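Local coordinates for SPT6 (PDB 2XP1), which probably links the transcription elongation factor Spt6 to RNA polymerase II through a noncanonical pair of tandem SH2 domains, at residues Thr138-Tyr141 with Leu147-Tyr150; Asn106-Ala111 with Phe129-Pro134; Leu49-Ala54 with Val59-Glu64. All blocks are in the same frame, centred on the assembly; numbering follows the deposited sequence.

Interaction 1. Residues Thr138-Tyr141 with Leu147-Tyr150; sequences TFAY and LEEY. With SO4 (sulfate ion), chain C.
Leu147 lays its CB over one face of the Tyr141 ring, 4.1 Å from the centroid, in a CH-pi contact, while its CD1 reaches along the ring to 3.2 Å from Tyr141 OH. Tyr141 has CG between the backbone N and the carbonyl carbon (chi1 66°), a crowded position that carries the ring across the neighbouring strand. On the same face of the sheet, Phe139 and Glu149 run alongside each other. OE1 of Glu149 lies at the ring edge, in its plane, 3.5 Å from Phe139 CD2, where the ring hydrogens offer a slightly positive rim. The reverse face holds Thr138 and Tyr150, again side by side: Thr138 OG1 sits at the edge of the tyrosine ring, 3.4 Å from CE1. Both hydroxyls donate to one sulfate, Thr138 OG1 to O3 (3.0 Å) and Tyr150 OH to O4 (2.6 Å). The ion probably came from the crystallisation liquor. Behind these side chains the strands run antiparallel, their axes 4.6 Å apart at closest approach, with two-way backbone bonds at the hydrogen-bonded pairs Phe139/Glu149 and Tyr141/Leu147. The shortest of them include Phe139 N to Glu149 O, 2.8 Å and nearly straight. Glu149 is fixed from farther out by a salt bridge of OE1 to Arg174 NE and a hydrogen bond of OE2 to Tyr159 OH. Phe139 meets Phe170 of helix 167-175 edge-to-face. On the other flank, Thr138 and Ala140 bond by backbone to Tyr128 and Ala126, setting this hairpin beside strand 124-129 in the five-stranded antiparallel sheet, consistent with the second of the tandem SH2 domains.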
loop_
_atom_site.group_PDB
_atom_site.type_symbol
_atom_site.label_atom_id
_atom_site.label_comp_id
_atom_site.label_asym_id
_atom_site.label_seq_id
_atom_site.Cartn_x
_atom_site.Cartn_y
_atom_site.Cartn_z
ATOM N N THR A 138 -10.727 -11.563 -11.834
ATOM C CA THR A 138 -10.566 -11.492 -13.280
ATOM C C THR A 138 -11.530 -10.487 -13.884
ATOM O O THR A 138 -12.734 -10.551 -13.658
ATOM C CB THR A 138 -10.709 -12.891 -13.910
ATOM O OG1 THR A 138 -9.729 -13.747 -13.325
ATOM C CG2 THR A 138 -10.488 -12.888 -15.392
ATOM N N PHE A 139 -10.968 -9.514 -14.601
ATOM C CA PHE A 139 -11.715 -8.589 -15.443
ATOM C C PHE A 139 -11.626 -9.124 -16.874
ATOM O O PHE A 139 -10.543 -9.112 -17.461
ATOM C CB PHE A 139 -11.088 -7.184 -15.395
ATOM C CG PHE A 139 -11.640 -6.243 -16.421
ATOM C CD1 PHE A 139 -13.022 -5.998 -16.495
ATOM C CD2 PHE A 139 -10.795 -5.606 -17.330
ATOM C CE1 PHE A 139 -13.549 -5.127 -17.457
ATOM C CE2 PHE A 139 -11.308 -4.719 -18.300
ATOM C CZ PHE A 139 -12.684 -4.488 -18.362
ATOM N N ALA A 140 -12.764 -9.584 -17.403
ATOM C CA ALA A 140 -12.869 -10.168 -18.739
ATOM C C ALA A 140 -13.622 -9.229 -19.652
ATOM O O ALA A 140 -14.663 -8.698 -19.281
ATOM C CB ALA A 140 -13.604 -11.508 -18.697
ATOM N N TYR A 141 -13.108 -9.022 -20.852
ATOM C CA TYR A 141 -13.806 -8.157 -21.766
ATOM C C TYR A 141 -13.757 -8.589 -23.210
ATOM O O TYR A 141 -12.789 -9.196 -23.642
ATOM C CB TYR A 141 -13.385 -6.709 -21.588
ATOM C CG TYR A 141 -11.969 -6.387 -21.937
ATOM C CD1 TYR A 141 -11.674 -5.758 -23.148
ATOM C CD2 TYR A 141 -10.921 -6.642 -21.045
ATOM C CE1 TYR A 141 -10.369 -5.426 -23.499
ATOM C CE2 TYR A 141 -9.597 -6.294 -21.376
ATOM C CZ TYR A 141 -9.340 -5.680 -22.615
ATOM O OH TYR A 141 -8.061 -5.318 -22.993
ATOM N N LEU A 147 -10.391 -10.810 -23.937
ATOM C CA LEU A 147 -9.136 -10.605 -23.176
ATOM C C LEU A 147 -9.423 -10.668 -21.665
ATOM O O LEU A 147 -10.579 -10.595 -21.267
ATOM C CB LEU A 147 -8.460 -9.263 -23.535
ATOM C CG LEU A 147 -8.370 -8.693 -24.967
ATOM C CD1 LEU A 147 -7.296 -7.637 -25.017
ATOM C CD2 LEU A 147 -8.059 -9.749 -26.012
ATOM N N GLU A 148 -8.383 -10.805 -20.833
ATOM C CA GLU A 148 -8.564 -10.953 -19.385
ATOM C C GLU A 148 -7.471 -10.232 -18.652
ATOM O O GLU A 148 -6.356 -10.191 -19.136
ATOM C CB GLU A 148 -8.466 -12.404 -18.961
ATOM C CG GLU A 148 -9.653 -13.247 -19.240
ATOM C CD GLU A 148 -9.314 -14.711 -19.066
ATOM O OE1 GLU A 148 -8.175 -15.035 -18.664
ATOM O OE2 GLU A 148 -10.184 -15.550 -19.342
ATOM N N GLU A 149 -7.786 -9.671 -17.486
ATOM C CA GLU A 149 -6.803 -8.963 -16.700
ATOM C C GLU A 149 -7.030 -9.256 -15.251
ATOM O O GLU A 149 -8.168 -9.453 -14.827
ATOM C CB GLU A 149 -6.900 -7.459 -16.903
ATOM C CG GLU A 149 -6.671 -6.916 -18.320
ATOM C CD GLU A 149 -6.579 -5.383 -18.327
ATOM O OE1 GLU A 149 -7.611 -4.729 -18.566
ATOM O OE2 GLU A 149 -5.478 -4.834 -18.070
ATOM N N TYR A 150 -5.959 -9.239 -14.468
ATOM C CA TYR A 150 -6.089 -9.572 -13.084
ATOM C C TYR A 150 -6.105 -8.342 -12.216
ATOM O O TYR A 150 -5.243 -7.467 -12.352
ATOM C CB TYR A 150 -4.954 -10.500 -12.648
ATOM C CG TYR A 150 -5.047 -11.938 -13.161
ATOM C CD1 TYR A 150 -6.278 -12.572 -13.337
ATOM C CD2 TYR A 150 -3.892 -12.661 -13.465
ATOM C CE1 TYR A 150 -6.367 -13.880 -13.807
ATOM C CE2 TYR A 150 -3.968 -13.977 -13.917
ATOM C CZ TYR A 150 -5.206 -14.582 -14.094
ATOM O OH TYR A 150 -5.280 -15.895 -14.549
HETATM S S SO4 C . -8.684 -17.611 -14.101
HETATM O O1 SO4 C . -8.478 -18.258 -15.401
HETATM O O2 SO4 C . -9.105 -18.629 -13.127
HETATM O O3 SO4 C . -9.725 -16.594 -14.192
HETATM O O4 SO4 C . -7.446 -16.970 -13.685
#

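Interaction 2. Residues Asn106-Ala111 with Phe129-Pro134; sequences NSPEDA and FSRKYP. With SO4 (sulfate ion), chain C.
The turn between strands 124-129 and 136-142 of the antiparallel sheet sends Arg131 across to Asn106 and Pro108, in the loop that leads into helix 112-116. Arg131 NH2 gives a weak, bent bond to the backbone oxygen of Asn106 (2.8 Å, 125° at the hydrogen), and Pro108 CD lies over one face of the guanidinium, 3.9 Å from NH1. The side chain is bent at chi2 (69°), which folds the guanidinium back on its own turn; there NH1 donates to Phe129 O at 2.6 Å, in the guanidinium plane. A water bridges the two loops, accepting from Phe129 N and Arg131 NH1 and bonding weakly to Asn106 O. NH2 also forms a salt bridge with Asp56. The turn cradles a sulfate, probably a crystallisation ion, in a manner that resembles the phosphate-binding loop of SH2 domains: Ser130 OG donates to O4 at 2.6 Å, and the backbone N atoms of Arg131 (3.0 Å) and Lys132 both reach O2. Ser130 OG accepts in turn from Tyr133 N at 2.8 Å, an ST motif that fixes the hydroxyl and would probably make it a stronger donor to the anion. A leucine replacing Arg131 would probably leave Asp56 without its charge partner and Phe129 O without its side-chain donor. The chemistry thus divides the turn: main-chain amides and serine suit an anion, the arginine side chain carbonyls and a carboxylate.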
loop_
_atom_site.group_PDB
_atom_site.type_symbol
_atom_site.label_atom_id
_atom_site.label_comp_id
_atom_site.label_asym_id
_atom_site.label_seq_id
_atom_site.Cartn_x
_atom_site.Cartn_y
_atom_site.Cartn_z
ATOM N N ASN A 106 -20.451 -15.352 -10.559
ATOM C CA ASN A 106 -19.897 -16.449 -9.736
ATOM C C ASN A 106 -19.052 -17.479 -10.454
ATOM O O ASN A 106 -18.196 -18.108 -9.833
ATOM C CB ASN A 106 -21.002 -17.197 -9.000
ATOM C CG ASN A 106 -21.398 -16.516 -7.714
ATOM O OD1 ASN A 106 -22.486 -15.912 -7.631
ATOM N ND2 ASN A 106 -20.511 -16.579 -6.698
ATOM N N SER A 107 -19.276 -17.685 -11.743
ATOM C CA SER A 107 -18.313 -18.503 -12.469
ATOM C C SER A 107 -17.937 -17.919 -13.829
ATOM O O SER A 107 -18.762 -17.268 -14.488
ATOM C CB SER A 107 -18.747 -19.979 -12.558
ATOM O OG SER A 107 -19.175 -20.347 -13.861
ATOM N N PRO A 108 -16.666 -18.121 -14.225
ATOM C CA PRO A 108 -16.170 -17.916 -15.585
ATOM C C PRO A 108 -17.125 -18.520 -16.607
ATOM O O PRO A 108 -17.561 -17.827 -17.542
ATOM C CB PRO A 108 -14.836 -18.696 -15.597
ATOM C CG PRO A 108 -14.620 -19.212 -14.183
ATOM C CD PRO A 108 -15.570 -18.461 -13.302
ATOM N N GLU A 109 -17.436 -19.804 -16.393
ATOM C CA GLU A 109 -18.383 -20.584 -17.190
ATOM C C GLU A 109 -19.722 -19.845 -17.369
ATOM O O GLU A 109 -20.338 -19.933 -18.425
ATOM C CB GLU A 109 -18.585 -21.977 -16.544
ATOM C CG GLU A 109 -19.177 -23.079 -17.482
ATOM C CD GLU A 109 -19.682 -24.351 -16.746
ATOM O OE1 GLU A 109 -19.648 -24.408 -15.482
ATOM O OE2 GLU A 109 -20.124 -25.302 -17.449
ATOM N N ASP A 110 -20.144 -19.107 -16.341
ATOM C CA ASP A 110 -21.434 -18.406 -16.333
ATOM C C ASP A 110 -21.342 -16.911 -16.650
ATOM O O ASP A 110 -22.356 -16.271 -16.931
ATOM C CB ASP A 110 -22.172 -18.644 -15.008
ATOM C CG ASP A 110 -22.963 -19.970 -15.000
ATOM O OD1 ASP A 110 -23.447 -20.390 -16.087
ATOM O OD2 ASP A 110 -23.105 -20.591 -13.907
ATOM N N ALA A 111 -20.131 -16.363 -16.596
ATOM C CA ALA A 111 -19.848 -15.055 -17.178
ATOM C C ALA A 111 -19.584 -15.238 -18.672
ATOM O O ALA A 111 -19.318 -14.270 -19.398
ATOM C CB ALA A 111 -18.645 -14.420 -16.502
ATOM N N PHE A 129 -14.042 -14.108 -9.834
ATOM C CA PHE A 129 -12.813 -14.393 -9.094
ATOM C C PHE A 129 -12.043 -15.418 -9.847
ATOM O O PHE A 129 -12.636 -16.310 -10.429
ATOM C CB PHE A 129 -13.111 -14.924 -7.698
ATOM C CG PHE A 129 -13.533 -13.853 -6.764
ATOM C CD1 PHE A 129 -14.796 -13.845 -6.241
ATOM C CD2 PHE A 129 -12.684 -12.818 -6.455
ATOM C CE1 PHE A 129 -15.193 -12.847 -5.387
ATOM C CE2 PHE A 129 -13.099 -11.807 -5.636
ATOM C CZ PHE A 129 -14.376 -11.831 -5.102
ATOM N N SER A 130 -10.724 -15.260 -9.811
ATOM C CA SER A 130 -9.778 -16.197 -10.427
ATOM C C SER A 130 -9.656 -17.435 -9.568
ATOM O O SER A 130 -9.494 -17.329 -8.343
ATOM C CB SER A 130 -8.363 -15.562 -10.526
ATOM O OG SER A 130 -7.424 -16.499 -11.088
ATOM N N ARG A 131 -9.685 -18.597 -10.228
ATOM C CA ARG A 131 -9.393 -19.893 -9.598
ATOM C C ARG A 131 -7.905 -20.277 -9.783
ATOM O O ARG A 131 -7.326 -20.984 -8.939
ATOM C CB ARG A 131 -10.315 -20.985 -10.162
ATOM C CG ARG A 131 -11.716 -21.023 -9.539
ATOM C CD ARG A 131 -12.610 -19.807 -9.911
ATOM N NE ARG A 131 -13.929 -19.934 -9.286
ATOM C CZ ARG A 131 -14.851 -18.977 -9.147
ATOM N NH1 ARG A 131 -14.692 -17.728 -9.609
ATOM N NH2 ARG A 131 -15.974 -19.301 -8.522
ATOM N N LYS A 132 -7.294 -19.809 -10.872
ATOM C CA LYS A 132 -5.873 -20.031 -11.122
ATOM C C LYS A 132 -5.039 -19.245 -10.129
ATOM O O LYS A 132 -3.977 -19.715 -9.703
ATOM C CB LYS A 132 -5.497 -19.660 -12.564
ATOM C CG LYS A 132 -6.372 -20.303 -13.621
ATOM C CD LYS A 132 -5.676 -20.353 -14.998
ATOM C CE LYS A 132 -6.598 -20.925 -16.097
ATOM N NZ LYS A 132 -5.889 -21.474 -17.302
ATOM N N TYR A 133 -5.526 -18.064 -9.740
ATOM C CA TYR A 133 -4.829 -17.242 -8.749
ATOM C C TYR A 133 -5.748 -16.741 -7.640
ATOM O O TYR A 133 -6.212 -15.594 -7.649
ATOM C CB TYR A 133 -3.963 -16.127 -9.398
ATOM C CG TYR A 133 -3.038 -16.668 -10.495
ATOM C CD1 TYR A 133 -3.464 -16.719 -11.812
ATOM C CD2 TYR A 133 -1.766 -17.169 -10.200
ATOM C CE1 TYR A 133 -2.650 -17.241 -12.826
ATOM C CE2 TYR A 133 -0.931 -17.701 -11.222
ATOM C CZ TYR A 133 -1.391 -17.722 -12.530
ATOM O OH TYR A 133 -0.619 -18.218 -13.559
ATOM N N PRO A 134 -6.026 -17.619 -6.666
ATOM C CA PRO A 134 -6.975 -17.262 -5.632
ATOM C C PRO A 134 -6.511 -15.979 -5.019
ATOM O O PRO A 134 -5.342 -15.878 -4.622
ATOM C CB PRO A 134 -6.809 -18.396 -4.613
ATOM C CG PRO A 134 -6.380 -19.553 -5.436
ATOM C CD PRO A 134 -5.507 -18.989 -6.499
HETATM S S SO4 C . -8.684 -17.611 -14.101
HETATM O O1 SO4 C . -8.478 -18.258 -15.401
HETATM O O2 SO4 C . -9.105 -18.629 -13.127
HETATM O O3 SO4 C . -9.725 -16.594 -14.192
HETATM O O4 SO4 C . -7.446 -16.970 -13.685
HETATM O O HOH W 1 -16.614 -15.254 -9.044
#

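Interaction 3. Residues Leu49-Ala54 with Val59-Glu64; sequences LVIKFA and VHMKIE
Val50 and His60 stand side by side on one face of the hairpin formed by strands 46-52 and 57-65, both branches of the valine fitted against the imidazole. CG1 rises over one ring face, 3.8 Å from the centroid, in a CH-pi contact, and CG2 lies 3.6 Å from His60 ND1. CG1 is anti to the backbone N (chi1 -172°), the setting that brings both methyls up to the ring. The reverse face, carrying Leu49, Ile51, Val59, Met61 and Ile63, is wholly apolar and interlocks more intricately. Ile51 pushes CD1 against Met61 CE at 3.6 Å. Leu49 stands next to Met61, its CD2 4.1 Å from SD, and its CB takes the tip of Ile63, with CD1 at 3.8 Å. Met61 bends at chi3 (-134°), which swings its methyl over toward Ile51. Where strand 46-52 runs out toward the turn of the hairpin, the chain turns a corner at Phe53, and the ring comes back over the partner strand. Val59 CG2 fits against one ring face, 3.8 Å from the centroid, a second CH-pi contact.

Backbone bonds run both ways at Leu49/Met61 and at Ile51/Val59, Val59 N to Ile51 O being nearly linear at 173°. Helix 80-100 packs on the apolar face, Val88 meeting Leu49 and Leu92 meeting Ile51. On the opposite face, His60 ND1 is hydrogen-bonded to Arg39 NH2 and NE2 to Glu26 OE2. Arg39 closes a Phe-Leu-Ile-Arg sequence that matches the FLVR motif of SH2 domains. One side of the hairpin is therefore apolar and packs largely into the core against helix 80-100. On the other, the valine props a histidine whose ND1 accepts from the arginine, so its NE2 is likely to carry the ring proton and donate it to Glu26 OE2.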
loop_
_atom_site.group_PDB
_atom_site.type_symbol
_atom_site.label_atom_id
_atom_site.label_comp_id
_atom_site.label_asym_id
_atom_site.label_seq_id
_atom_site.Cartn_x
_atom_site.Cartn_y
_atom_site.Cartn_z
ATOM N N LEU A 49 -3.866 -17.399 7.725
ATOM C CA LEU A 49 -5.178 -16.818 7.593
ATOM C C LEU A 49 -5.748 -17.423 6.327
ATOM O O LEU A 49 -5.075 -17.439 5.302
ATOM C CB LEU A 49 -5.016 -15.301 7.413
ATOM C CG LEU A 49 -6.206 -14.472 6.961
ATOM C CD1 LEU A 49 -7.222 -14.477 8.073
ATOM C CD2 LEU A 49 -5.758 -13.021 6.659
ATOM N N VAL A 50 -6.971 -17.941 6.417
ATOM C CA VAL A 50 -7.663 -18.496 5.269
ATOM C C VAL A 50 -8.938 -17.657 5.172
ATOM O O VAL A 50 -9.716 -17.588 6.122
ATOM C CB VAL A 50 -8.005 -20.009 5.455
ATOM C CG1 VAL A 50 -8.565 -20.639 4.147
ATOM C CG2 VAL A 50 -6.776 -20.820 5.936
ATOM N N ILE A 51 -9.101 -16.990 4.023
ATOM C CA ILE A 51 -10.298 -16.230 3.668
ATOM C C ILE A 51 -11.013 -16.917 2.492
ATOM O O ILE A 51 -10.392 -17.189 1.456
ATOM C CB ILE A 51 -9.943 -14.805 3.241
ATOM C CG1 ILE A 51 -9.055 -14.103 4.300
ATOM C CG2 ILE A 51 -11.176 -14.008 3.038
ATOM C CD1 ILE A 51 -8.500 -12.733 3.849
ATOM N N LYS A 52 -12.297 -17.212 2.652
ATOM C CA LYS A 52 -13.112 -17.806 1.594
ATOM C C LYS A 52 -13.553 -16.688 0.640
ATOM O O LYS A 52 -14.303 -15.796 1.026
ATOM C CB LYS A 52 -14.339 -18.485 2.232
ATOM C CG LYS A 52 -15.525 -18.719 1.303
ATOM C CD LYS A 52 -16.640 -19.578 1.945
ATOM C CE LYS A 52 -17.474 -18.802 2.974
ATOM N NZ LYS A 52 -18.351 -19.738 3.811
ATOM N N PHE A 53 -13.061 -16.698 -0.590
ATOM C CA PHE A 53 -13.477 -15.659 -1.554
ATOM C C PHE A 53 -14.797 -16.042 -2.186
ATOM O O PHE A 53 -15.645 -15.173 -2.412
ATOM C CB PHE A 53 -12.399 -15.409 -2.602
ATOM C CG PHE A 53 -11.431 -14.336 -2.206
ATOM C CD1 PHE A 53 -10.990 -14.233 -0.890
ATOM C CD2 PHE A 53 -10.920 -13.466 -3.139
ATOM C CE1 PHE A 53 -10.089 -13.250 -0.517
ATOM C CE2 PHE A 53 -10.034 -12.458 -2.762
ATOM C CZ PHE A 53 -9.623 -12.361 -1.471
ATOM N N ALA A 54 -14.965 -17.347 -2.412
ATOM C CA ALA A 54 -16.134 -17.953 -3.013
ATOM C C ALA A 54 -16.013 -19.433 -2.685
ATOM O O ALA A 54 -14.937 -19.897 -2.278
ATOM C CB ALA A 54 -16.138 -17.756 -4.529
ATOM N N VAL A 59 -8.118 -17.986 -0.021
ATOM C CA VAL A 59 -6.838 -17.335 0.035
ATOM C C VAL A 59 -6.201 -17.676 1.377
ATOM O O VAL A 59 -6.834 -17.502 2.437
ATOM C CB VAL A 59 -7.013 -15.826 -0.101
ATOM C CG1 VAL A 59 -5.766 -15.118 0.283
ATOM C CG2 VAL A 59 -7.357 -15.486 -1.549
ATOM N N HIS A 60 -4.970 -18.186 1.316
ATOM C CA HIS A 60 -4.166 -18.552 2.474
ATOM C C HIS A 60 -3.014 -17.569 2.634
ATOM O O HIS A 60 -2.126 -17.537 1.768
ATOM C CB HIS A 60 -3.602 -19.943 2.206
ATOM C CG HIS A 60 -4.659 -21.000 2.168
ATOM N ND1 HIS A 60 -4.822 -21.920 3.174
ATOM C CD2 HIS A 60 -5.660 -21.225 1.286
ATOM C CE1 HIS A 60 -5.846 -22.707 2.890
ATOM N NE2 HIS A 60 -6.372 -22.307 1.746
ATOM N N MET A 61 -2.997 -16.786 3.718
ATOM C CA MET A 61 -1.901 -15.852 3.960
ATOM C C MET A 61 -1.087 -16.163 5.205
ATOM O O MET A 61 -1.619 -16.126 6.288
ATOM C CB MET A 61 -2.449 -14.443 4.113
ATOM C CG MET A 61 -3.024 -13.921 2.846
ATOM S SD MET A 61 -3.706 -12.318 3.187
ATOM C CE MET A 61 -5.248 -12.527 2.357
ATOM N N LYS A 62 0.209 -16.392 5.053
ATOM C CA LYS A 62 1.100 -16.635 6.183
ATOM C C LYS A 62 1.077 -15.463 7.230
ATOM O O LYS A 62 1.224 -14.301 6.869
ATOM C CB LYS A 62 2.509 -16.923 5.629
ATOM C CG LYS A 62 3.564 -17.361 6.645
ATOM C CD LYS A 62 4.740 -18.237 6.064
ATOM C CE LYS A 62 5.644 -17.474 5.052
ATOM N NZ LYS A 62 6.807 -18.305 4.522
ATOM N N ILE A 63 0.825 -15.781 8.506
ATOM C CA ILE A 63 0.927 -14.805 9.570
ATOM C C ILE A 63 2.021 -15.289 10.437
ATOM O O ILE A 63 1.884 -16.338 11.081
ATOM C CB ILE A 63 -0.336 -14.698 10.454
ATOM C CG1 ILE A 63 -1.544 -14.161 9.662
ATOM C CG2 ILE A 63 -0.070 -13.819 11.719
ATOM C CD1 ILE A 63 -2.909 -14.328 10.429
ATOM N N GLU A 64 3.115 -14.534 10.468
ATOM C CA GLU A 64 4.257 -14.895 11.291
ATOM C C GLU A 64 4.157 -14.362 12.710
ATOM O O GLU A 64 3.715 -13.230 12.936
ATOM C CB GLU A 64 5.569 -14.457 10.638
ATOM C CG GLU A 64 5.837 -15.200 9.342
ATOM C CD GLU A 64 7.317 -15.333 9.064
ATOM O OE1 GLU A 64 7.997 -15.917 9.936
ATOM O OE2 GLU A 64 7.803 -14.854 7.991
#

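In the fold
Interactions 1 and 2 lie with their centres about 10 Å apart and share one sulfate: the hairpin 138-141/147-150 supplies two hydroxyls and the turn 129-134 a hydroxyl and two amides, so the site is built jointly. Tyr150 OH also packs 3.4 Å from Tyr133 CD1 at its rim. Interaction 2 also leads to interaction 3, about 18 Å away between centres. Phe129 CE2 touches Phe53 CD2 at 3.7 Å, the rings edge-to-face, and Pro134 C lies 3.6 Å from Val59 CG2, joining the two sheets. Interactions 1 and 3 do not touch, their nearest atoms being about 9 Å apart. The side chain of His60 in interaction 3 is about 5 Å from another sulfate.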